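Local coordinates for putative uncharacterized protein (Bacillus anthracis, PDB 3LNO) that is of unknown function but belongs to the DUF59 family and probably takes part in iron-sulfur cluster assembly, at residues 16-20 with 66-71; 42-46 with 77-81; 31-36 with 91-97; 46-52 with 81-87. All coordinates share one frame; numbering follows the deposited sequence.

Contact 1: 16-20 with 66-71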
loop_
_atom_site.group_PDB
_atom_site.type_symbol
_atom_site.label_atom_id
_atom_site.label_comp_id
_atom_site.label_asym_id
_atom_site.label_seq_id
_atom_site.Cartn_x
_atom_site.Cartn_y
_atom_site.Cartn_z
ATOM N N ASN A 16 0.240 7.353 -4.274
ATOM C CA ASN A 16 -1.169 7.186 -4.624
ATOM C C ASN A 16 -1.889 6.152 -3.746
ATOM O O ASN A 16 -3.116 6.145 -3.660
ATOM C CB ASN A 16 -1.319 6.870 -6.110
ATOM C CG ASN A 16 -1.329 8.125 -6.944
ATOM O OD1 ASN A 16 -2.388 8.714 -7.177
ATOM N ND2 ASN A 16 -0.141 8.565 -7.377
ATOM N N LEU A 17 -1.120 5.284 -3.087
ATOM C CA LEU A 17 -1.691 4.286 -2.182
ATOM C C LEU A 17 -2.263 4.944 -0.914
ATOM O O LEU A 17 -2.957 4.302 -0.119
ATOM C CB LEU A 17 -0.639 3.233 -1.837
ATOM C CG LEU A 17 -0.244 2.298 -2.995
ATOM C CD1 LEU A 17 0.831 1.323 -2.517
ATOM C CD2 LEU A 17 -1.494 1.511 -3.489
ATOM N N GLU A 18 -2.014 6.235 -0.734
ATOM C CA GLU A 18 -2.678 6.951 0.367
ATOM C C GLU A 18 -4.170 7.068 0.169
ATOM O O GLU A 18 -4.883 7.451 1.097
ATOM C CB GLU A 18 -2.126 8.357 0.556
ATOM C CG GLU A 18 -0.729 8.350 1.089
ATOM C CD GLU A 18 -0.179 9.735 1.257
ATOM O OE1 GLU A 18 -0.221 10.531 0.288
ATOM O OE2 GLU A 18 0.295 10.021 2.374
ATOM N N ALA A 19 -4.654 6.773 -1.033
ATOM C CA ALA A 19 -6.095 6.822 -1.281
ATOM C C ALA A 19 -6.758 5.495 -0.987
ATOM O O ALA A 19 -7.950 5.342 -1.237
ATOM C CB ALA A 19 -6.378 7.240 -2.719
ATOM N N VAL A 20 -5.993 4.514 -0.506
ATOM C CA VAL A 20 -6.566 3.197 -0.140
ATOM C C VAL A 20 -6.692 3.126 1.383
ATOM O O VAL A 20 -5.688 3.171 2.103
ATOM C CB VAL A 20 -5.652 2.027 -0.609
ATOM C CG1 VAL A 20 -6.202 0.691 -0.132
ATOM C CG2 VAL A 20 -5.424 2.050 -2.151
ATOM N N ASP A 66 -9.058 -2.680 -3.999
ATOM C CA ASP A 66 -8.945 -1.226 -3.898
ATOM C C ASP A 66 -7.566 -0.721 -4.374
ATOM O O ASP A 66 -7.465 0.296 -5.066
ATOM C CB ASP A 66 -9.211 -0.784 -2.471
ATOM C CG ASP A 66 -10.431 0.086 -2.362
ATOM O OD1 ASP A 66 -11.543 -0.407 -2.673
ATOM O OD2 ASP A 66 -10.274 1.270 -1.972
ATOM N N VAL A 67 -6.510 -1.457 -4.041
ATOM C CA VAL A 67 -5.188 -1.149 -4.570
ATOM C C VAL A 67 -5.200 -1.147 -6.104
ATOM O O VAL A 67 -4.745 -0.195 -6.737
ATOM C CB VAL A 67 -4.092 -2.132 -4.032
ATOM C CG1 VAL A 67 -2.822 -1.983 -4.814
ATOM C CG2 VAL A 67 -3.781 -1.862 -2.561
ATOM N N LYS A 68 -5.758 -2.192 -6.716
ATOM C CA LYS A 68 -5.777 -2.246 -8.181
ATOM C C LYS A 68 -6.616 -1.140 -8.801
ATOM O O LYS A 68 -6.206 -0.497 -9.753
ATOM C CB LYS A 68 -6.230 -3.616 -8.676
ATOM C CG LYS A 68 -5.310 -4.730 -8.192
ATOM C CD LYS A 68 -5.680 -6.059 -8.829
ATOM C CE LYS A 68 -4.520 -7.055 -8.755
ATOM N NZ LYS A 68 -4.829 -8.230 -9.607
ATOM N N LYS A 69 -7.786 -0.899 -8.253
ATOM C CA LYS A 69 -8.613 0.185 -8.761
ATOM C C LYS A 69 -7.914 1.532 -8.606
ATOM O O LYS A 69 -7.893 2.358 -9.541
ATOM C CB LYS A 69 -9.948 0.209 -8.023
ATOM C CG LYS A 69 -10.865 1.342 -8.467
ATOM C CD LYS A 69 -12.337 1.095 -8.084
ATOM C CE LYS A 69 -12.609 1.361 -6.598
ATOM N NZ LYS A 69 -14.080 1.349 -6.281
ATOM N N VAL A 70 -7.343 1.781 -7.431
ATOM C CA VAL A 70 -6.795 3.116 -7.194
ATOM C C VAL A 70 -5.620 3.352 -8.141
ATOM O O VAL A 70 -5.532 4.384 -8.804
ATOM C CB VAL A 70 -6.381 3.321 -5.725
ATOM C CG1 VAL A 70 -5.278 4.408 -5.616
ATOM C CG2 VAL A 70 -7.609 3.682 -4.882
ATOM N N LEU A 71 -4.721 2.381 -8.232
ATOM C CA LEU A 71 -3.536 2.604 -9.053
ATOM C C LEU A 71 -3.899 2.666 -10.539
ATOM O O LEU A 71 -3.415 3.545 -11.251
ATOM C CB LEU A 71 -2.459 1.563 -8.770
ATOM C CG LEU A 71 -1.900 1.586 -7.356
ATOM C CD1 LEU A 71 -0.803 0.552 -7.224
ATOM C CD2 LEU A 71 -1.347 3.000 -6.992
#
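Val20 of the turn that follows helix 3-16 packs against Asp66, Val67 and Val70 on one side of helix 60-74. From its CB the two methyls part. The Val20 and Asp66 side chains slide past each other in opposite directions, leaving CG1, anti to the backbone N (chi1 176°), 4.1 Å from Asp66 CB. CG2 sits above the helix, 3.9 Å from Val70 CG2 and 4.0 Å from Val67 CA, with the carbonyl of Asp66 also in touch. Val70 in turn brings its CG1 to 3.4 Å from Asn16 O, an oxygen that already accepts a hydrogen bond from Ala19 N within the 3-10 segment. Deeper in, Leu17 sends CD2 between two side chains of the helix, 3.8 Å from Leu71 CD2 and 4.0 Å from Val67 CG1. Asn16 meets Leu71 CD2 with its CB, while its ND2 bonds back to Lys12 O. Leu71 and Val67 also pack on the sheet, where strands 46-50 and 81-85 continue this core. No hydrogen bond crosses between the segments, so the turn and the helix are joined by the fit of branched aliphatic groups, and burial of apolar surface is what this contact contributes.

Contact 2: 42-46 with 77-81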
loop_
_atom_site.group_PDB
_atom_site.type_symbol
_atom_site.label_atom_id
_atom_site.label_comp_id
_atom_site.label_asym_id
_atom_site.label_seq_id
_atom_site.Cartn_x
_atom_site.Cartn_y
_atom_site.Cartn_z
ATOM N N GLU A 42 10.891 -1.895 -16.177
ATOM C CA GLU A 42 11.127 -0.935 -17.248
ATOM C C GLU A 42 9.868 -0.702 -18.068
ATOM O O GLU A 42 9.769 0.290 -18.795
ATOM C CB GLU A 42 12.272 -1.402 -18.166
ATOM C CG GLU A 42 11.921 -2.573 -19.080
ATOM C CD GLU A 42 12.931 -2.759 -20.209
ATOM O OE1 GLU A 42 14.149 -2.716 -19.932
ATOM O OE2 GLU A 42 12.510 -2.947 -21.374
ATOM N N ASN A 43 8.913 -1.623 -17.953
ATOM C CA ASN A 43 7.636 -1.495 -18.663
ATOM C C ASN A 43 6.463 -1.050 -17.782
ATOM O O ASN A 43 5.301 -1.239 -18.150
ATOM C CB ASN A 43 7.293 -2.811 -19.366
ATOM C CG ASN A 43 8.294 -3.153 -20.460
ATOM O OD1 ASN A 43 8.536 -2.345 -21.355
ATOM N ND2 ASN A 43 8.892 -4.331 -20.378
ATOM N N ASN A 44 6.770 -0.506 -16.606
ATOM C CA ASN A 44 5.736 0.027 -15.706
ATOM C C ASN A 44 4.804 -1.035 -15.128
ATOM O O ASN A 44 3.705 -0.736 -14.657
ATOM C CB ASN A 44 4.929 1.148 -16.379
ATOM C CG ASN A 44 5.650 2.496 -16.344
ATOM O OD1 ASN A 44 6.817 2.575 -15.979
ATOM N ND2 ASN A 44 4.940 3.562 -16.696
ATOM N N ASN A 45 5.253 -2.277 -15.166
ATOM C CA ASN A 45 4.614 -3.356 -14.438
ATOM C C ASN A 45 5.023 -3.260 -12.982
ATOM O O ASN A 45 6.221 -3.230 -12.670
ATOM C CB ASN A 45 5.099 -4.679 -15.002
ATOM C CG ASN A 45 4.663 -4.883 -16.427
ATOM O OD1 ASN A 45 3.505 -4.614 -16.786
ATOM N ND2 ASN A 45 5.575 -5.376 -17.248
ATOM N N ALA A 46 4.036 -3.251 -12.099
ATOM C CA ALA A 46 4.258 -2.956 -10.695
ATOM C C ALA A 46 3.921 -4.147 -9.792
ATOM O O ALA A 46 2.938 -4.874 -10.035
ATOM C CB ALA A 46 3.436 -1.729 -10.298
ATOM N N GLU A 77 -0.700 5.219 -16.394
ATOM C CA GLU A 77 0.458 4.702 -17.106
ATOM C C GLU A 77 1.036 3.423 -16.475
ATOM O O GLU A 77 1.984 2.834 -17.015
ATOM C CB GLU A 77 1.551 5.780 -17.294
ATOM C CG GLU A 77 2.358 6.166 -16.030
ATOM C CD GLU A 77 1.650 7.199 -15.153
ATOM O OE1 GLU A 77 0.394 7.224 -15.148
ATOM O OE2 GLU A 77 2.355 7.979 -14.457
ATOM N N VAL A 78 0.485 2.987 -15.340
ATOM C CA VAL A 78 0.920 1.702 -14.794
ATOM C C VAL A 78 0.402 0.572 -15.710
ATOM O O VAL A 78 -0.683 0.686 -16.281
ATOM C CB VAL A 78 0.438 1.467 -13.329
ATOM C CG1 VAL A 78 -1.051 1.181 -13.274
ATOM C CG2 VAL A 78 1.183 0.308 -12.701
ATOM N N ASN A 79 1.179 -0.497 -15.868
ATOM C CA ASN A 79 0.689 -1.654 -16.618
ATOM C C ASN A 79 0.244 -2.768 -15.710
ATOM O O ASN A 79 -0.833 -2.667 -15.127
ATOM C CB ASN A 79 1.661 -2.083 -17.709
ATOM C CG ASN A 79 1.675 -1.075 -18.840
ATOM O OD1 ASN A 79 0.612 -0.601 -19.254
ATOM N ND2 ASN A 79 2.860 -0.675 -19.284
ATOM N N GLU A 80 1.049 -3.800 -15.530
ATOM C CA GLU A 80 0.615 -4.828 -14.605
ATOM C C GLU A 80 0.577 -4.334 -13.173
ATOM O O GLU A 80 1.452 -3.585 -12.723
ATOM C CB GLU A 80 1.498 -6.056 -14.686
ATOM C CG GLU A 80 0.856 -7.304 -14.078
ATOM C CD GLU A 80 1.814 -8.482 -14.128
ATOM O OE1 GLU A 80 2.903 -8.322 -14.731
ATOM O OE2 GLU A 80 1.495 -9.560 -13.574
ATOM N N ILE A 81 -0.448 -4.747 -12.452
ATOM C CA ILE A 81 -0.448 -4.532 -11.018
ATOM C C ILE A 81 -0.588 -5.840 -10.270
ATOM O O ILE A 81 -1.656 -6.452 -10.276
ATOM C CB ILE A 81 -1.591 -3.652 -10.563
ATOM C CG1 ILE A 81 -1.613 -2.363 -11.373
ATOM C CG2 ILE A 81 -1.438 -3.407 -9.056
ATOM C CD1 ILE A 81 -2.853 -1.572 -11.222
#
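Asn44 and Asn79 meet backbone to backbone where two loops run together into neighbouring parallel strands, at the N-terminal ends of the two strands of the beta-alpha-beta unit formed by strand 46-50, helix 60-74 and strand 81-85. The end-to-end directions of the touching parts differ by 48°, and the chains meet in a parallel bridge between Ala46 and Ile81. Asn79 N donates to Asn44 O over 2.8 Å, almost straight but from above the carbonyl plane, and Ala46 N to Glu80 O over 2.7 Å. Asn44 adopts positive phi (67°), a left-handed conformation in the turn leading into strand 46-50.

Three asparagine amides add bonds to the backbone opposite. The Asn79 amide reaches back along the first loop, and its ND2 donates to Asn43 O at 2.8 Å, with that oxygen close to the amide plane. In the other direction Asn44 ND2 donates to Glu77 O over 3.1 Å, approaching from above that carbonyl's plane. The Glu77 side chain bends at chi2; its CG passes 3.7 Å from Asn44 ND2, while its carboxylate forms a salt bridge with Lys12 of helix 3-16. On the inner side Ala46 CB meets Val78 CG2 at 3.9 Å, and Phe9 of the same helix packs on Asn44, Glu77 and Val78. Asn45, with CG anti to its carbonyl carbon (chi1 -65°), turns its amide toward the second loop, where OD1 takes the N-H of Glu80 at 2.9 Å in the carbonyl plane, on a lone pair.

Contact 3: 31-36 with 91-97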
loop_
_atom_site.group_PDB
_atom_site.type_symbol
_atom_site.label_atom_id
_atom_site.label_comp_id
_atom_site.label_asym_id
_atom_site.label_seq_id
_atom_site.Cartn_x
_atom_site.Cartn_y
_atom_site.Cartn_z
ATOM N N ASN A 31 -0.009 5.161 5.657
ATOM C CA ASN A 31 0.169 5.644 7.028
ATOM C C ASN A 31 0.079 4.533 8.079
ATOM O O ASN A 31 0.702 4.625 9.128
ATOM C CB ASN A 31 -0.756 6.831 7.337
ATOM C CG ASN A 31 -0.254 8.129 6.713
ATOM O OD1 ASN A 31 -0.787 8.573 5.699
ATOM N ND2 ASN A 31 0.789 8.733 7.309
ATOM N N LEU A 32 -0.634 3.449 7.773
ATOM C CA LEU A 32 -0.633 2.325 8.700
ATOM C C LEU A 32 0.686 1.555 8.745
ATOM O O LEU A 32 0.939 0.831 9.696
ATOM C CB LEU A 32 -1.750 1.339 8.391
ATOM C CG LEU A 32 -3.113 1.686 8.982
ATOM C CD1 LEU A 32 -4.109 0.598 8.605
ATOM C CD2 LEU A 32 -3.038 1.861 10.501
ATOM N N GLY A 33 1.508 1.694 7.717
ATOM C CA GLY A 33 2.724 0.902 7.634
ATOM C C GLY A 33 2.494 -0.470 7.023
ATOM O O GLY A 33 3.310 -1.383 7.230
ATOM N N LEU A 34 1.385 -0.649 6.301
ATOM C CA LEU A 34 1.097 -1.964 5.704
ATOM C C LEU A 34 1.847 -2.247 4.420
ATOM O O LEU A 34 1.974 -3.410 4.042
ATOM C CB LEU A 34 -0.396 -2.172 5.424
ATOM C CG LEU A 34 -1.326 -2.101 6.635
ATOM C CD1 LEU A 34 -2.734 -2.302 6.158
ATOM C CD2 LEU A 34 -0.921 -3.173 7.667
ATOM N N VAL A 35 2.318 -1.202 3.742
ATOM C CA VAL A 35 2.998 -1.369 2.466
ATOM C C VAL A 35 4.510 -1.527 2.666
ATOM O O VAL A 35 5.208 -0.580 3.091
ATOM C CB VAL A 35 2.714 -0.214 1.500
ATOM C CG1 VAL A 35 3.270 -0.542 0.126
ATOM C CG2 VAL A 35 1.208 0.057 1.391
ATOM N N TYR A 36 5.005 -2.731 2.363
ATOM C CA TYR A 36 6.425 -3.086 2.559
ATOM C C TYR A 36 7.321 -2.780 1.363
ATOM O O TYR A 36 8.494 -2.491 1.509
ATOM C CB TYR A 36 6.552 -4.584 2.871
ATOM C CG TYR A 36 6.067 -4.967 4.230
ATOM C CD1 TYR A 36 5.672 -3.994 5.136
ATOM C CD2 TYR A 36 5.998 -6.314 4.617
ATOM C CE1 TYR A 36 5.225 -4.328 6.406
ATOM C CE2 TYR A 36 5.566 -6.666 5.880
ATOM C CZ TYR A 36 5.197 -5.649 6.771
ATOM O OH TYR A 36 4.794 -5.949 8.022
ATOM N N TRP A 91 3.159 -7.377 10.795
ATOM C CA TRP A 91 2.830 -6.002 11.132
ATOM C C TRP A 91 2.741 -5.749 12.641
ATOM O O TRP A 91 2.477 -6.642 13.432
ATOM C CB TRP A 91 1.512 -5.593 10.463
ATOM C CG TRP A 91 1.132 -4.152 10.687
ATOM C CD1 TRP A 91 1.553 -3.065 9.969
ATOM C CD2 TRP A 91 0.208 -3.653 11.665
ATOM N NE1 TRP A 91 0.947 -1.914 10.449
ATOM C CE2 TRP A 91 0.140 -2.251 11.507
ATOM C CE3 TRP A 91 -0.535 -4.249 12.685
ATOM C CZ2 TRP A 91 -0.660 -1.445 12.316
ATOM C CZ3 TRP A 91 -1.321 -3.451 13.481
ATOM C CH2 TRP A 91 -1.374 -2.063 13.296
ATOM N N SER A 92 2.958 -4.510 13.034
ATOM C CA SER A 92 2.616 -4.073 14.369
ATOM C C SER A 92 2.405 -2.571 14.304
ATOM O O SER A 92 2.848 -1.911 13.379
ATOM C CB SER A 92 3.747 -4.413 15.363
ATOM O OG SER A 92 4.680 -3.346 15.484
ATOM N N LYS A 93 1.762 -2.040 15.323
ATOM C CA LYS A 93 1.462 -0.640 15.437
ATOM C C LYS A 93 2.710 0.264 15.466
ATOM O O LYS A 93 2.611 1.437 15.135
ATOM C CB LYS A 93 0.627 -0.418 16.704
ATOM C CG LYS A 93 1.382 -0.813 17.971
ATOM C CD LYS A 93 0.499 -0.770 19.208
ATOM C CE LYS A 93 1.275 -1.228 20.438
ATOM N NZ LYS A 93 0.378 -1.463 21.619
ATOM N N GLU A 94 3.871 -0.283 15.828
ATOM C CA GLU A 94 5.131 0.470 15.777
ATOM C C GLU A 94 5.452 0.937 14.378
ATOM O O GLU A 94 6.152 1.936 14.214
ATOM C CB GLU A 94 6.307 -0.344 16.323
ATOM C CG GLU A 94 6.419 -0.370 17.849
ATOM C CD GLU A 94 7.716 -1.062 18.344
ATOM O OE1 GLU A 94 8.053 -2.170 17.848
ATOM O OE2 GLU A 94 8.399 -0.495 19.234
ATOM N N ARG A 95 4.886 0.261 13.375
ATOM C CA ARG A 95 5.082 0.601 11.958
ATOM C C ARG A 95 4.226 1.792 11.469
ATOM O O ARG A 95 4.395 2.311 10.359
ATOM C CB ARG A 95 4.782 -0.614 11.074
ATOM C CG ARG A 95 5.811 -1.700 11.206
ATOM C CD ARG A 95 5.508 -2.845 10.251
ATOM N NE ARG A 95 6.474 -3.905 10.444
ATOM C CZ ARG A 95 7.624 -3.991 9.786
ATOM N NH1 ARG A 95 7.951 -3.078 8.877
ATOM N NH2 ARG A 95 8.446 -4.990 10.044
HETATM N N MSE A 96 3.318 2.248 12.301
HETATM C CA MSE A 96 2.493 3.388 11.887
HETATM C C MSE A 96 3.287 4.698 11.757
HETATM O O MSE A 96 4.241 4.916 12.499
HETATM C CB MSE A 96 1.390 3.536 12.905
HETATM C CG MSE A 96 0.446 2.361 12.788
HETATM SE SE MSE A 96 -1.133 2.600 13.898
HETATM C CE MSE A 96 -0.543 3.772 15.313
ATOM N N SER A 97 2.886 5.571 10.835
ATOM C CA SER A 97 3.513 6.901 10.733
ATOM C C SER A 97 3.238 7.797 11.951
ATOM O O SER A 97 2.352 7.509 12.746
ATOM C CB SER A 97 2.987 7.629 9.478
ATOM O OG SER A 97 1.605 7.957 9.639
HETATM O O HOH W 1 5.916 -0.891 7.501
#
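Leu32 and Met96 bring their backbones together, CA atoms 4.6 Å apart, where helix 29-32 ends in a Schellman motif at Gly33 and the 91-97 segment makes a short 3-10 turn before helix 98-106. Asn31 O receives the N-H of Ser97 at 2.9 Å, in the carbonyl plane. Ser97 is the N-cap of helix 98-106, its OG bonded to Ala100 N, so the end of one helix is tied directly to the start of another.

Trp91 extends its indole toward the Schellman turn, CG lying anti to the backbone N (chi1 -176°). NE1 donates to Leu32 O at 2.8 Å; the oxygen lies in the ring plane, whereas the N-H comes in from above the plane of the carbonyl. Over one face of the five-membered ring stands Leu34 CD2, 3.6 Å from the centroid and 22° off the normal, a CH-pi contact. The backbone N of Lys93 lies over the opposite face. Leu32 and Met96 run side by side, with Leu32 CD2 4.0 Å from the selenium of Met96, a selenomethionine.

Farther out, the extended Arg95 chain crosses Tyr36 at about a right angle, placing Tyr36 OH above the guanidinium, 3.6 Å from Arg95 NE; this hydroxyl is hydrogen-bonded to Pro89 O. A water bridges Gly33 O and Arg95 NH1. The indole is thus fixed both by its N-H and by a methyl on its face, and carbonyls left over at the helix end are met by the second segment and by water.

Contact 4: 46-52 with 81-87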
loop_
_atom_site.group_PDB
_atom_site.type_symbol
_atom_site.label_atom_id
_atom_site.label_comp_id
_atom_site.label_asym_id
_atom_site.label_seq_id
_atom_site.Cartn_x
_atom_site.Cartn_y
_atom_site.Cartn_z
ATOM N N ALA A 46 4.036 -3.251 -12.099
ATOM C CA ALA A 46 4.258 -2.956 -10.695
ATOM C C ALA A 46 3.921 -4.147 -9.792
ATOM O O ALA A 46 2.938 -4.874 -10.035
ATOM C CB ALA A 46 3.436 -1.729 -10.298
ATOM N N VAL A 47 4.753 -4.341 -8.770
ATOM C CA VAL A 47 4.538 -5.340 -7.729
ATOM C C VAL A 47 4.468 -4.615 -6.368
ATOM O O VAL A 47 5.439 -4.004 -5.931
ATOM C CB VAL A 47 5.669 -6.376 -7.650
ATOM C CG1 VAL A 47 5.349 -7.395 -6.539
ATOM C CG2 VAL A 47 5.901 -7.113 -9.032
ATOM N N ILE A 48 3.297 -4.653 -5.746
ATOM C CA ILE A 48 3.102 -4.078 -4.418
ATOM C C ILE A 48 3.106 -5.219 -3.399
ATOM O O ILE A 48 2.269 -6.103 -3.464
ATOM C CB ILE A 48 1.750 -3.328 -4.328
ATOM C CG1 ILE A 48 1.764 -2.083 -5.224
ATOM C CG2 ILE A 48 1.490 -2.846 -2.889
ATOM C CD1 ILE A 48 1.342 -2.356 -6.556
ATOM N N THR A 49 4.021 -5.177 -2.446
ATOM C CA THR A 49 4.100 -6.191 -1.385
ATOM C C THR A 49 3.593 -5.557 -0.096
ATOM O O THR A 49 4.105 -4.526 0.363
ATOM C CB THR A 49 5.591 -6.603 -1.174
ATOM O OG1 THR A 49 6.132 -7.042 -2.423
ATOM C CG2 THR A 49 5.752 -7.717 -0.133
HETATM N N MSE A 50 2.580 -6.163 0.495
HETATM C CA MSE A 50 1.995 -5.582 1.681
HETATM C C MSE A 50 1.532 -6.670 2.632
HETATM O O MSE A 50 1.522 -7.865 2.289
HETATM C CB MSE A 50 0.820 -4.685 1.288
HETATM C CG MSE A 50 -0.366 -5.454 0.717
HETATM SE SE MSE A 50 -1.790 -4.196 0.179
HETATM C CE MSE A 50 -2.213 -3.361 1.907
ATOM N N THR A 51 1.175 -6.260 3.840
ATOM C CA THR A 51 0.584 -7.187 4.800
ATOM C C THR A 51 -0.755 -6.627 5.288
ATOM O O THR A 51 -1.220 -5.621 4.766
ATOM C CB THR A 51 1.534 -7.455 5.956
ATOM O OG1 THR A 51 1.041 -8.570 6.701
ATOM C CG2 THR A 51 1.638 -6.232 6.875
HETATM N N MSE A 52 -1.403 -7.293 6.240
HETATM C CA MSE A 52 -2.638 -6.774 6.838
HETATM C C MSE A 52 -2.394 -6.577 8.322
HETATM O O MSE A 52 -1.354 -6.996 8.839
HETATM C CB MSE A 52 -3.776 -7.759 6.648
HETATM C CG MSE A 52 -4.060 -8.055 5.187
HETATM SE SE MSE A 52 -4.939 -6.506 4.417
HETATM C CE MSE A 52 -4.134 -6.640 2.636
ATOM N N ILE A 81 -0.448 -4.747 -12.452
ATOM C CA ILE A 81 -0.448 -4.532 -11.018
ATOM C C ILE A 81 -0.588 -5.840 -10.270
ATOM O O ILE A 81 -1.656 -6.452 -10.276
ATOM C CB ILE A 81 -1.591 -3.652 -10.563
ATOM C CG1 ILE A 81 -1.613 -2.363 -11.373
ATOM C CG2 ILE A 81 -1.438 -3.407 -9.056
ATOM C CD1 ILE A 81 -2.853 -1.572 -11.222
ATOM N N GLU A 82 0.477 -6.242 -9.591
ATOM C CA GLU A 82 0.427 -7.419 -8.751
ATOM C C GLU A 82 0.450 -7.001 -7.281
ATOM O O GLU A 82 1.284 -6.177 -6.883
ATOM C CB GLU A 82 1.669 -8.266 -8.995
ATOM C CG GLU A 82 1.605 -9.159 -10.160
ATOM C CD GLU A 82 2.716 -10.189 -10.117
ATOM O OE1 GLU A 82 3.758 -9.950 -10.769
ATOM O OE2 GLU A 82 2.552 -11.223 -9.414
ATOM N N VAL A 83 -0.414 -7.595 -6.466
ATOM C CA VAL A 83 -0.385 -7.320 -5.033
ATOM C C VAL A 83 -0.036 -8.599 -4.326
ATOM O O VAL A 83 -0.802 -9.570 -4.388
ATOM C CB VAL A 83 -1.721 -6.783 -4.493
ATOM C CG1 VAL A 83 -1.582 -6.417 -3.030
ATOM C CG2 VAL A 83 -2.170 -5.558 -5.279
ATOM N N ASN A 84 1.132 -8.635 -3.687
ATOM C CA ASN A 84 1.483 -9.843 -2.936
ATOM C C ASN A 84 1.313 -9.564 -1.469
ATOM O O ASN A 84 1.975 -8.680 -0.913
ATOM C CB ASN A 84 2.905 -10.315 -3.216
ATOM C CG ASN A 84 3.087 -10.822 -4.645
ATOM O OD1 ASN A 84 2.168 -11.386 -5.255
ATOM N ND2 ASN A 84 4.286 -10.628 -5.182
ATOM N N VAL A 85 0.412 -10.305 -0.846
ATOM C CA VAL A 85 0.148 -10.132 0.576
ATOM C C VAL A 85 1.042 -11.101 1.383
ATOM O O VAL A 85 0.970 -12.322 1.205
ATOM C CB VAL A 85 -1.304 -10.412 0.852
ATOM C CG1 VAL A 85 -1.575 -10.377 2.325
ATOM C CG2 VAL A 85 -2.194 -9.405 0.075
ATOM N N VAL A 86 1.905 -10.564 2.243
ATOM C CA VAL A 86 2.824 -11.422 2.985
ATOM C C VAL A 86 2.560 -11.278 4.472
ATOM O O VAL A 86 1.798 -10.412 4.885
ATOM C CB VAL A 86 4.310 -11.146 2.624
ATOM C CG1 VAL A 86 4.528 -11.350 1.123
ATOM C CG2 VAL A 86 4.731 -9.750 3.045
ATOM N N TRP A 87 3.157 -12.157 5.265
ATOM C CA TRP A 87 2.914 -12.194 6.696
ATOM C C TRP A 87 4.235 -12.092 7.457
ATOM O O TRP A 87 4.275 -12.173 8.688
ATOM C CB TRP A 87 2.148 -13.476 7.051
ATOM C CG TRP A 87 0.877 -13.520 6.283
ATOM C CD1 TRP A 87 0.572 -14.343 5.236
ATOM C CD2 TRP A 87 -0.251 -12.644 6.453
ATOM N NE1 TRP A 87 -0.679 -14.042 4.760
ATOM C CE2 TRP A 87 -1.207 -13.008 5.491
ATOM C CE3 TRP A 87 -0.541 -11.589 7.328
ATOM C CZ2 TRP A 87 -2.431 -12.350 5.371
ATOM C CZ3 TRP A 87 -1.758 -10.945 7.215
ATOM C CH2 TRP A 87 -2.682 -11.319 6.236
HETATM O O HOH W 2 3.733 -6.870 -12.106
HETATM O O HOH W 3 6.295 -9.769 -3.259
#
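Ile48 and Val83 face the same way from paired parallel strands 46-50 and 81-85, whose axes approach to 4.7 Å, with 19° between their directions. These are the two strands of a beta-alpha-beta unit connected through helix 60-74. Five backbone hydrogen bonds alternate between them, from Glu82 N to Ala46 O at one end to Val86 N to Met50 O at the other.

On the face turned to helix 60-74, Ile48 sets CD1 beside Ile81 CG2, 3.9 Å away. In Met50, a selenomethionine, a CG placed between the backbone N and the carbonyl carbon (chi1 68°) and a bend at chi3 bring the selenium to 3.9 Å from Val83 CG1. Leu71 of the helix covers Ile48, and Val67 covers Val83.

The other face is mixed. Val47 CG1 leans across toward Asn84 ND2, and a water links that ND2 to Thr49 OG1. Thr49 turns CG2 to meet Val86 CG2 at 3.9 Å.

Farther along, Thr51 rotates OG1 anti to its backbone N (chi1 -168°), which lets the hydroxyl donate to Val86 O at 2.7 Å. Met52 CG touches the indole of Trp87 at CH2, 3.7 Å away, and one face of that ring carries Val85 CG1. The pairing therefore separates an apolar surface turned to the helix from a surface with water-bridged polar groups, while the threonine hydroxyl adds a side-chain bond to the series of backbone bonds.

How the contacts relate
Contacts 1 and 4 meet at helix 60-74, which the turn of contact 1 packs against and which lies on the strand pair of contact 4. Contact 2 shares Ala46 and Ile81 with contact 4 and starts the same strand pair, but nearer the surface, its centre about 16 Å from the centre of the chain; there asparagine amides supplement the backbone bonds and little aliphatic packing remains. Contact 3 lies on the other side of the chain's centre from contact 2 and joins the sheet through strand 35-40, the neighbour of strand 46-50. Contact 1 has no hydrogen bonds between its segments, contact 4 relies on regular backbone pairing, and contact 3 combines helix-end bonds with an indole.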